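Side-chain contacts in aminoacyl-tRNA synthetase (Cryptosporidium parvum, PDB 5F9Z), which probably joins proline to its cognate tRNA at the expense of ATP, as a class II prolyl-tRNA synthetase, and binds halofuginone together with an ATP analogue: residues Asp189-Leu192 with Asn193-Ser197; Met386-Pro389 with Ile390-Glu394; Glu402-Gln405 with Asn406-Phe410; Lys413-Gln416 with Asn417-Ile420. All coordinates share one frame; numbering follows the deposited sequence.

Contact 1 belongs to the catalytic core: it lies on helix 181-202, and the Tyr195 side chain comes within about 6 Å of the bound halofuginone and about 8 Å of the ATP analogue. The other three follow one another along helix 393-417. Contact 2 forms where the chain leaves strand 385-389 of the anticodon-binding domain and enters that helix, contact 3 lies midway, and contact 4 closes its C-terminal end. Centres of contacts 2 and 3 are about 20 Å apart, and those of 3 and 4 about 16 Å. Contact 1 touches none of them, although its nearest atoms are about 7 Å from contact 3 and about 8 Å from contact 4.

Contact 1 of 4, residues Asp189-Leu192 with Asn193-Ser197; sequences DIIL and NEYAS
Asn193 opens the next turn of helix 181-202 by giving its backbone N to Asp189 O, 3.1 Å away. Its side chain leans back over the same carbonyl: with CG beside the backbone N (chi1 -69°), the carboxamide carbon CG of Asn193 stands 3.3 Å from Asp189 O. The angle at ND2 is too poor for a second bond there; the amide oxygen OD1 accepts a hydrogen bond from Lys209 NZ. Asp189 OD1 forms a salt bridge with Lys225.

Glu194 N bonds to Ile190 O, and the Glu194 chain, bent at chi2, brings CG to 3.2 Å from that oxygen, so a methylene packs against a carbonyl oxygen that the backbone N-H already uses.

Tyr195 carries the main side-chain contact. Its N binds Ile191 O at 2.8 Å, and the two side chains run side by side in the same direction. The Ile191 methyl CG2 lies over one ring face as a CH-pi contact, 3.9 Å from the centroid and 27° off the normal. Ile191 CG2 sits off the ring centre, closest to Tyr195 CE2 at 3.5 Å. The Tyr195 hydroxyl is hydrogen-bonded to Gln172 OE1, and the ring also meets Phe66.

Ala196 N completes the series on Leu192 O at 2.9 Å. This i to i+4 pattern is that of a regular alpha helix, here packed against strands 223-231 and 265-276 of the class II synthetase core beside the halofuginone pocket.

Contact 2 of 4, residues Met386-Pro389 with Ile390-Glu394; sequences MDIP and ISELE
Glu392 folds back over Pro389, and its side chain can be traced outward atom by atom. Glu392 CB sits 3.5 Å from Pro389 O and 3.8 Å from the Ile388 methyl CG2. Glu392 CG, placed beside the backbone N by a chi1 of -66°, comes within 4.1 Å of Pro389 CD. The chain then stays extended, carrying the carboxylate to the CD-CG side of the proline ring, which it crosses at a slant. Glu392 OE1 is 3.4 Å from Pro389 CD, and Glu392 OE2 lies 4.0 Å from Pro389 CG.

The backbone turns in the same place. Glu392 N donates to Pro389 O at 2.9 Å, an i to i+3 bond with the donor 59° out of the carbonyl plane, consistent with a tight turn. On the buried side, Leu393 CD2 meets Ile388 CG2 at 3.7 Å, and Leu393 also packs on Val375 and Val326, from the adjacent strand and helix 317-332.

The chemistry divides the junction in two. Ile388 and Leu393 make an apolar contact directed into the domain, whereas the carboxylate of the exposed Glu392 meets carbon atoms of the proline ring; the latter is van der Waals contact, perhaps with a slight electrostatic gain from the ring CH groups next to the proline nitrogen.

Contact 3 of 4, residues Glu402-Gln405 with Asn406-Phe410; sequences EEFQ and NRLLF
Arg407 leaves the helix with CG anti to the backbone N and then bends at chi3 (58°), which swings its guanidinium back between Glu403 and Phe404. The Phe404 ring, whose CG is likewise anti to its backbone N, presents a face to Arg407 NH2, whose nearest ring atom is Phe404 CD2 at 3.3 Å. This cation-pi contact is off-centre, with Arg407 CZ 4.9 Å from the ring centroid, and the planes are inclined at 65°.

Glu403 approaches the guanidinium from its edge. Its OE1 forms a long salt bridge to Arg407 NH1 at 3.6 Å, with carboxylate and guanidinium planes 82° apart. A water closes the gap, donating to Glu403 OE1 at 2.7 Å and accepting from Arg407 NH1 at 2.8 Å. The principal partner of the guanidinium is Asp381, whose OD2 makes a salt bridge with NE and should help fix the rotation of the group. Leu408 meets the same Phe404 ring at its edge: Leu408 CD1 lies in the ring plane, 3.5 Å from Phe404 CE1.

Regular i to i+4 backbone bonds run beneath these side chains. Within the fold, this middle part of helix 393-417 rests Phe404 and Arg407 on Val379 of strand 374-379, while Gln405 donates through NE2 to the carbonyl of Leu202, at the end of helix 181-202.

Contact 4 of 4, residues Lys413-Gln416 with Asn417-Ile420; sequences KQRQ and NESI
The Asn417 carboxamide folds back on Lys413 O, and the Glu418 carboxylate lies against Arg415. Asn417 CG is 3.2 Å from Lys413 O; neither OD1 nor ND2 bonds to that oxygen, which is instead taken by Asn417 N at 2.8 Å. The carboxylate of Glu418 runs by the base of the Arg415 side chain, Glu418 OE1 being 3.6 Å from Arg415 CG. Its plane and that of the guanidinium are 55° apart, and the charged ends do not touch: Arg415 NE is 6.0 Å from Glu418 OE1, so any attraction between them is probably modest. Arg415 NH2 makes a weak hydrogen bond to Thr286 O.

Ser419 satisfies two of the last carbonyls of the helix. Its OG, brought back beside the backbone N by a chi1 of -63°, donates to Arg415 O at 2.8 Å, in the carbonyl plane. Ser419 N bonds to Gln416 O at 3.1 Å from well above the carbonyl plane, while Ile420 CG1 packs 3.3 Å from Gln416 O. The serine hydroxyl thus gives Arg415 O a donor at the end of the helix.

A type I beta turn, Asn417 to Ile420, takes the chain out of helix 393-417 and into strand 420-422. Gln416 NE2 binds the carbonyl of Pro206, and Ile420 packs on Met438 and Ile440 of strand 438-443, the parallel neighbour of strand 420-422.

Contact 1 of 4, residues Asp189-Leu192 with Asn193-Ser197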
loop_
_atom_site.group_PDB
_atom_site.type_symbol
_atom_site.label_atom_id
_atom_site.label_comp_id
_atom_site.label_asym_id
_atom_site.label_seq_id
_atom_site.Cartn_x
_atom_site.Cartn_y
_atom_site.Cartn_z
ATOM N N ASP A 189 -15.528 -9.648 -0.891
ATOM C CA ASP A 189 -15.207 -9.465 0.521
ATOM C C ASP A 189 -13.954 -10.233 0.921
ATOM O O ASP A 189 -13.189 -9.769 1.774
ATOM C CB ASP A 189 -16.391 -9.897 1.388
ATOM C CG ASP A 189 -17.620 -9.048 1.162
ATOM O OD1 ASP A 189 -17.461 -7.849 0.857
ATOM O OD2 ASP A 189 -18.742 -9.578 1.289
ATOM N N ILE A 190 -13.733 -11.407 0.326
ATOM C CA ILE A 190 -12.546 -12.197 0.648
ATOM C C ILE A 190 -11.284 -11.441 0.249
ATOM O O ILE A 190 -10.318 -11.360 1.018
ATOM C CB ILE A 190 -12.621 -13.576 -0.032
ATOM C CG1 ILE A 190 -13.523 -14.519 0.768
ATOM C CG2 ILE A 190 -11.230 -14.170 -0.203
ATOM C CD1 ILE A 190 -13.786 -15.842 0.082
ATOM N N ILE A 191 -11.275 -10.872 -0.958
ATOM C CA ILE A 191 -10.095 -10.157 -1.430
ATOM C C ILE A 191 -9.882 -8.881 -0.626
ATOM O O ILE A 191 -8.744 -8.513 -0.310
ATOM C CB ILE A 191 -10.216 -9.867 -2.936
ATOM C CG1 ILE A 191 -10.254 -11.174 -3.730
ATOM C CG2 ILE A 191 -9.059 -9.009 -3.405
ATOM C CD1 ILE A 191 -8.988 -11.998 -3.607
ATOM N N LEU A 192 -10.969 -8.188 -0.275
ATOM C CA LEU A 192 -10.843 -6.955 0.495
ATOM C C LEU A 192 -10.199 -7.214 1.852
ATOM O O LEU A 192 -9.356 -6.433 2.306
ATOM C CB LEU A 192 -12.212 -6.298 0.669
ATOM C CG LEU A 192 -12.197 -4.925 1.344
ATOM C CD1 LEU A 192 -11.492 -3.907 0.462
ATOM C CD2 LEU A 192 -13.606 -4.468 1.679
ATOM N N ASN A 193 -10.584 -8.310 2.513
ATOM C CA ASN A 193 -9.971 -8.648 3.793
ATOM C C ASN A 193 -8.495 -8.982 3.628
ATOM O O ASN A 193 -7.680 -8.664 4.503
ATOM C CB ASN A 193 -10.719 -9.813 4.442
ATOM C CG ASN A 193 -12.108 -9.426 4.912
ATOM O OD1 ASN A 193 -12.340 -8.291 5.330
ATOM N ND2 ASN A 193 -13.040 -10.370 4.844
ATOM N N GLU A 194 -8.126 -9.621 2.514
ATOM C CA GLU A 194 -6.717 -9.898 2.261
ATOM C C GLU A 194 -5.950 -8.615 1.963
ATOM O O GLU A 194 -4.793 -8.467 2.374
ATOM C CB GLU A 194 -6.568 -10.894 1.109
ATOM C CG GLU A 194 -7.250 -12.239 1.337
ATOM C CD GLU A 194 -6.530 -13.121 2.347
ATOM O OE1 GLU A 194 -5.563 -12.656 2.987
ATOM O OE2 GLU A 194 -6.935 -14.294 2.499
ATOM N N TYR A 195 -6.576 -7.679 1.245
ATOM C CA TYR A 195 -5.964 -6.371 1.038
ATOM C C TYR A 195 -5.747 -5.657 2.367
ATOM O O TYR A 195 -4.669 -5.109 2.624
ATOM C CB TYR A 195 -6.834 -5.524 0.108
ATOM C CG TYR A 195 -6.686 -5.855 -1.359
ATOM C CD1 TYR A 195 -5.525 -6.439 -1.846
ATOM C CD2 TYR A 195 -7.708 -5.581 -2.258
ATOM C CE1 TYR A 195 -5.386 -6.739 -3.185
ATOM C CE2 TYR A 195 -7.577 -5.875 -3.601
ATOM C CZ TYR A 195 -6.414 -6.457 -4.059
ATOM O OH TYR A 195 -6.278 -6.757 -5.394
ATOM N N ALA A 196 -6.768 -5.659 3.230
ATOM C CA ALA A 196 -6.614 -5.073 4.558
ATOM C C ALA A 196 -5.552 -5.802 5.369
ATOM O O ALA A 196 -4.859 -5.183 6.184
ATOM C CB ALA A 196 -7.951 -5.086 5.298
ATOM N N SER A 197 -5.408 -7.113 5.159
ATOM C CA SER A 197 -4.366 -7.860 5.855
ATOM C C SER A 197 -2.981 -7.472 5.355
ATOM O O SER A 197 -2.032 -7.388 6.143
ATOM C CB SER A 197 -4.596 -9.363 5.687
ATOM O OG SER A 197 -3.537 -10.107 6.262
#

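Contact 2 of 4, residues Met386-Pro389 with Ile390-Glu394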
loop_
_atom_site.group_PDB
_atom_site.type_symbol
_atom_site.label_atom_id
_atom_site.label_comp_id
_atom_site.label_asym_id
_atom_site.label_seq_id
_atom_site.Cartn_x
_atom_site.Cartn_y
_atom_site.Cartn_z
ATOM N N MET A 386 19.363 -2.333 24.782
ATOM C CA MET A 386 19.393 -3.490 25.665
ATOM C C MET A 386 20.590 -4.354 25.302
ATOM O O MET A 386 21.125 -4.273 24.193
ATOM C CB MET A 386 18.096 -4.299 25.569
ATOM C CG MET A 386 17.881 -4.954 24.215
ATOM S SD MET A 386 16.165 -5.423 23.929
ATOM C CE MET A 386 15.393 -3.813 23.810
ATOM N N ASP A 387 21.003 -5.184 26.255
ATOM C CA ASP A 387 22.064 -6.161 26.049
ATOM C C ASP A 387 21.463 -7.556 26.152
ATOM O O ASP A 387 20.897 -7.917 27.189
ATOM C CB ASP A 387 23.190 -5.980 27.069
ATOM C CG ASP A 387 23.954 -4.687 26.868
ATOM O OD1 ASP A 387 24.749 -4.609 25.909
ATOM O OD2 ASP A 387 23.767 -3.752 27.675
ATOM N N ILE A 388 21.579 -8.327 25.082
ATOM C CA ILE A 388 21.019 -9.673 24.998
ATOM C C ILE A 388 22.173 -10.664 24.944
ATOM O O ILE A 388 23.051 -10.527 24.084
ATOM C CB ILE A 388 20.106 -9.841 23.770
ATOM C CG1 ILE A 388 19.032 -8.750 23.745
ATOM C CG2 ILE A 388 19.467 -11.220 23.768
ATOM C CD1 ILE A 388 18.107 -8.780 24.942
ATOM N N PRO A 389 22.223 -11.655 25.834
ATOM C CA PRO A 389 23.229 -12.711 25.696
ATOM C C PRO A 389 23.049 -13.460 24.385
ATOM O O PRO A 389 21.938 -13.582 23.861
ATOM C CB PRO A 389 22.962 -13.618 26.903
ATOM C CG PRO A 389 22.263 -12.739 27.890
ATOM C CD PRO A 389 21.433 -11.795 27.069
ATOM N N ILE A 390 24.168 -13.957 23.851
ATOM C CA ILE A 390 24.137 -14.666 22.574
ATOM C C ILE A 390 23.218 -15.879 22.656
ATOM O O ILE A 390 22.509 -16.207 21.695
ATOM C CB ILE A 390 25.567 -15.057 22.151
ATOM C CG1 ILE A 390 26.389 -13.803 21.843
ATOM C CG2 ILE A 390 25.545 -15.985 20.947
ATOM C CD1 ILE A 390 27.827 -14.089 21.477
ATOM N N SER A 391 23.193 -16.547 23.812
ATOM C CA SER A 391 22.335 -17.713 23.984
ATOM C C SER A 391 20.853 -17.356 23.999
ATOM O O SER A 391 20.013 -18.249 23.849
ATOM C CB SER A 391 22.704 -18.449 25.273
ATOM O OG SER A 391 22.560 -17.603 26.401
ATOM N N GLU A 392 20.512 -16.079 24.177
ATOM C CA GLU A 392 19.123 -15.636 24.185
ATOM C C GLU A 392 18.675 -15.045 22.854
ATOM O O GLU A 392 17.493 -14.724 22.705
ATOM C CB GLU A 392 18.901 -14.603 25.295
ATOM C CG GLU A 392 19.053 -15.144 26.708
ATOM C CD GLU A 392 18.712 -14.108 27.763
ATOM O OE1 GLU A 392 18.314 -12.984 27.386
ATOM O OE2 GLU A 392 18.839 -14.414 28.967
ATOM N N LEU A 393 19.585 -14.901 21.888
ATOM C CA LEU A 393 19.235 -14.250 20.629
ATOM C C LEU A 393 18.207 -15.055 19.846
ATOM O O LEU A 393 17.316 -14.478 19.210
ATOM C CB LEU A 393 20.491 -14.029 19.787
ATOM C CG LEU A 393 21.469 -12.984 20.319
ATOM C CD1 LEU A 393 22.733 -12.964 19.480
ATOM C CD2 LEU A 393 20.808 -11.617 20.333
ATOM N N GLU A 394 18.316 -16.385 19.875
ATOM C CA GLU A 394 17.389 -17.228 19.125
ATOM C C GLU A 394 15.945 -16.972 19.539
ATOM O O GLU A 394 15.034 -17.011 18.703
ATOM C CB GLU A 394 17.749 -18.700 19.324
ATOM C CG GLU A 394 16.817 -19.670 18.618
ATOM C CD GLU A 394 17.012 -21.101 19.075
ATOM O OE1 GLU A 394 17.606 -21.304 20.155
ATOM O OE2 GLU A 394 16.574 -22.023 18.353
#

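Contact 3 of 4, residues Glu402-Gln405 with Asn406-Phe410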
loop_
_atom_site.group_PDB
_atom_site.type_symbol
_atom_site.label_atom_id
_atom_site.label_comp_id
_atom_site.label_asym_id
_atom_site.label_seq_id
_atom_site.Cartn_x
_atom_site.Cartn_y
_atom_site.Cartn_z
ATOM N N GLU A 402 8.761 -9.094 16.435
ATOM C CA GLU A 402 7.322 -9.213 16.640
ATOM C C GLU A 402 6.779 -8.001 17.388
ATOM O O GLU A 402 5.753 -7.424 17.005
ATOM C CB GLU A 402 7.016 -10.502 17.404
ATOM C CG GLU A 402 5.547 -10.722 17.716
ATOM C CD GLU A 402 4.843 -11.550 16.663
ATOM O OE1 GLU A 402 5.493 -11.917 15.660
ATOM O OE2 GLU A 402 3.640 -11.842 16.840
ATOM N N GLU A 403 7.462 -7.599 18.463
ATOM C CA GLU A 403 7.055 -6.409 19.203
ATOM C C GLU A 403 7.203 -5.157 18.349
ATOM O O GLU A 403 6.380 -4.238 18.432
ATOM C CB GLU A 403 7.880 -6.287 20.484
ATOM C CG GLU A 403 7.465 -5.140 21.387
ATOM C CD GLU A 403 8.479 -4.863 22.480
ATOM O OE1 GLU A 403 8.418 -3.772 23.084
ATOM O OE2 GLU A 403 9.339 -5.734 22.731
ATOM N N PHE A 404 8.256 -5.101 17.529
ATOM C CA PHE A 404 8.438 -3.986 16.605
ATOM C C PHE A 404 7.239 -3.853 15.672
ATOM O O PHE A 404 6.691 -2.759 15.494
ATOM C CB PHE A 404 9.727 -4.192 15.806
ATOM C CG PHE A 404 10.300 -2.932 15.211
ATOM C CD1 PHE A 404 9.616 -2.229 14.232
ATOM C CD2 PHE A 404 11.545 -2.472 15.609
ATOM C CE1 PHE A 404 10.152 -1.078 13.682
ATOM C CE2 PHE A 404 12.086 -1.325 15.060
ATOM C CZ PHE A 404 11.388 -0.628 14.096
ATOM N N GLN A 405 6.818 -4.969 15.070
ATOM C CA GLN A 405 5.693 -4.950 14.139
ATOM C C GLN A 405 4.419 -4.472 14.825
ATOM O O GLN A 405 3.688 -3.631 14.289
ATOM C CB GLN A 405 5.494 -6.344 13.543
ATOM C CG GLN A 405 4.397 -6.434 12.495
ATOM C CD GLN A 405 4.888 -6.081 11.104
ATOM O OE1 GLN A 405 6.091 -6.044 10.850
ATOM N NE2 GLN A 405 3.955 -5.824 10.195
ATOM N N ASN A 406 4.136 -5.001 16.018
ATOM C CA ASN A 406 2.925 -4.610 16.733
ATOM C C ASN A 406 2.966 -3.142 17.137
ATOM O O ASN A 406 1.940 -2.452 17.098
ATOM C CB ASN A 406 2.732 -5.504 17.958
ATOM C CG ASN A 406 1.608 -5.029 18.858
ATOM O OD1 ASN A 406 0.433 -5.277 18.588
ATOM N ND2 ASN A 406 1.966 -4.343 19.937
ATOM N N ARG A 407 4.144 -2.643 17.521
ATOM C CA ARG A 407 4.254 -1.255 17.961
ATOM C C ARG A 407 4.008 -0.284 16.812
ATOM O O ARG A 407 3.375 0.760 17.003
ATOM C CB ARG A 407 5.627 -1.014 18.590
ATOM C CG ARG A 407 5.875 0.425 19.012
ATOM C CD ARG A 407 7.206 0.580 19.737
ATOM N NE ARG A 407 8.339 0.141 18.928
ATOM C CZ ARG A 407 8.983 -1.008 19.104
ATOM N NH1 ARG A 407 8.608 -1.841 20.065
ATOM N NH2 ARG A 407 10.005 -1.324 18.318
ATOM N N LEU A 408 4.502 -0.607 15.615
ATOM C CA LEU A 408 4.269 0.256 14.461
ATOM C C LEU A 408 2.784 0.339 14.129
ATOM O O LEU A 408 2.248 1.428 13.893
ATOM C CB LEU A 408 5.057 -0.250 13.252
ATOM C CG LEU A 408 6.574 -0.071 13.258
ATOM C CD1 LEU A 408 7.147 -0.488 11.914
ATOM C CD2 LEU A 408 6.946 1.366 13.582
ATOM N N LEU A 409 2.103 -0.807 14.102
ATOM C CA LEU A 409 0.682 -0.809 13.774
ATOM C C LEU A 409 -0.136 -0.113 14.854
ATOM O O LEU A 409 -1.081 0.622 14.545
ATOM C CB LEU A 409 0.191 -2.242 13.566
ATOM C CG LEU A 409 -1.298 -2.400 13.248
ATOM C CD1 LEU A 409 -1.671 -1.604 12.008
ATOM C CD2 LEU A 409 -1.658 -3.868 13.076
ATOM N N PHE A 410 0.215 -0.326 16.125
ATOM C CA PHE A 410 -0.537 0.292 17.213
ATOM C C PHE A 410 -0.371 1.807 17.214
ATOM O O PHE A 410 -1.352 2.543 17.373
ATOM C CB PHE A 410 -0.099 -0.299 18.554
ATOM C CG PHE A 410 -0.945 0.142 19.716
ATOM C CD1 PHE A 410 -0.614 1.273 20.444
ATOM C CD2 PHE A 410 -2.073 -0.576 20.080
ATOM C CE1 PHE A 410 -1.391 1.680 21.511
ATOM C CE2 PHE A 410 -2.853 -0.174 21.147
ATOM C CZ PHE A 410 -2.512 0.956 21.862
HETATM O O HOH W 1 4.317 -3.876 20.959
HETATM O O HOH W 2 6.621 -2.065 21.956
#

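Contact 4 of 4, residues Lys413-Gln416 with Asn417-Ile420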
loop_
_atom_site.group_PDB
_atom_site.type_symbol
_atom_site.label_atom_id
_atom_site.label_comp_id
_atom_site.label_asym_id
_atom_site.label_seq_id
_atom_site.Cartn_x
_atom_site.Cartn_y
_atom_site.Cartn_z
ATOM N N LYS A 413 -2.125 3.277 14.347
ATOM C CA LYS A 413 -3.571 3.197 14.512
ATOM C C LYS A 413 -4.098 4.374 15.324
ATOM O O LYS A 413 -5.088 5.008 14.943
ATOM C CB LYS A 413 -3.949 1.873 15.175
ATOM C CG LYS A 413 -5.061 1.118 14.478
ATOM C CD LYS A 413 -4.609 -0.279 14.079
ATOM C CE LYS A 413 -5.768 -1.084 13.516
ATOM N NZ LYS A 413 -6.511 -0.317 12.478
ATOM N N GLN A 414 -3.450 4.682 16.451
ATOM C CA GLN A 414 -3.909 5.797 17.271
ATOM C C GLN A 414 -3.669 7.143 16.598
ATOM O O GLN A 414 -4.330 8.124 16.954
ATOM C CB GLN A 414 -3.245 5.758 18.652
ATOM C CG GLN A 414 -1.728 5.782 18.649
ATOM C CD GLN A 414 -1.147 5.543 20.032
ATOM O OE1 GLN A 414 -1.877 5.453 21.019
ATOM N NE2 GLN A 414 0.174 5.437 20.109
ATOM N N ARG A 415 -2.750 7.213 15.633
ATOM C CA ARG A 415 -2.636 8.416 14.816
ATOM C C ARG A 415 -3.767 8.514 13.801
ATOM O O ARG A 415 -4.199 9.623 13.466
ATOM C CB ARG A 415 -1.281 8.455 14.102
ATOM C CG ARG A 415 -0.216 9.236 14.855
ATOM C CD ARG A 415 1.055 9.423 14.035
ATOM N NE ARG A 415 1.863 8.208 13.971
ATOM C CZ ARG A 415 1.990 7.446 12.889
ATOM N NH1 ARG A 415 1.364 7.773 11.766
ATOM N NH2 ARG A 415 2.749 6.359 12.929
ATOM N N GLN A 416 -4.260 7.377 13.304
ATOM C CA GLN A 416 -5.386 7.400 12.379
ATOM C C GLN A 416 -6.702 7.657 13.104
ATOM O O GLN A 416 -7.573 8.363 12.582
ATOM C CB GLN A 416 -5.455 6.087 11.598
ATOM C CG GLN A 416 -6.681 5.959 10.705
ATOM C CD GLN A 416 -6.605 4.768 9.772
ATOM O OE1 GLN A 416 -7.337 3.792 9.931
ATOM N NE2 GLN A 416 -5.719 4.845 8.785
ATOM N N ASN A 417 -6.864 7.096 14.305
ATOM C CA ASN A 417 -8.097 7.307 15.058
ATOM C C ASN A 417 -8.270 8.773 15.437
ATOM O O ASN A 417 -9.383 9.306 15.392
ATOM C CB ASN A 417 -8.112 6.424 16.306
ATOM C CG ASN A 417 -8.129 4.945 15.973
ATOM O OD1 ASN A 417 -8.513 4.549 14.872
ATOM N ND2 ASN A 417 -7.714 4.119 16.926
ATOM N N GLU A 418 -7.177 9.444 15.810
ATOM C CA GLU A 418 -7.259 10.862 16.138
ATOM C C GLU A 418 -7.426 11.738 14.905
ATOM O O GLU A 418 -7.710 12.932 15.049
ATOM C CB GLU A 418 -6.017 11.299 16.920
ATOM C CG GLU A 418 -4.753 11.403 16.085
ATOM C CD GLU A 418 -3.545 11.813 16.906
ATOM O OE1 GLU A 418 -2.408 11.662 16.412
ATOM O OE2 GLU A 418 -3.732 12.284 18.048
ATOM N N SER A 419 -7.261 11.182 13.708
ATOM C CA SER A 419 -7.477 11.910 12.466
ATOM C C SER A 419 -8.914 11.819 11.971
ATOM O O SER A 419 -9.237 12.411 10.936
ATOM C CB SER A 419 -6.527 11.394 11.379
ATOM O OG SER A 419 -5.173 11.620 11.730
ATOM N N ILE A 420 -9.777 11.096 12.677
ATOM C CA ILE A 420 -11.174 10.925 12.296
ATOM C C ILE A 420 -12.017 11.698 13.300
ATOM O O ILE A 420 -12.106 11.319 14.474
ATOM C CB ILE A 420 -11.576 9.445 12.253
ATOM C CG1 ILE A 420 -10.621 8.660 11.353
ATOM C CG2 ILE A 420 -13.000 9.297 11.755
ATOM C CD1 ILE A 420 -10.950 7.187 11.246
#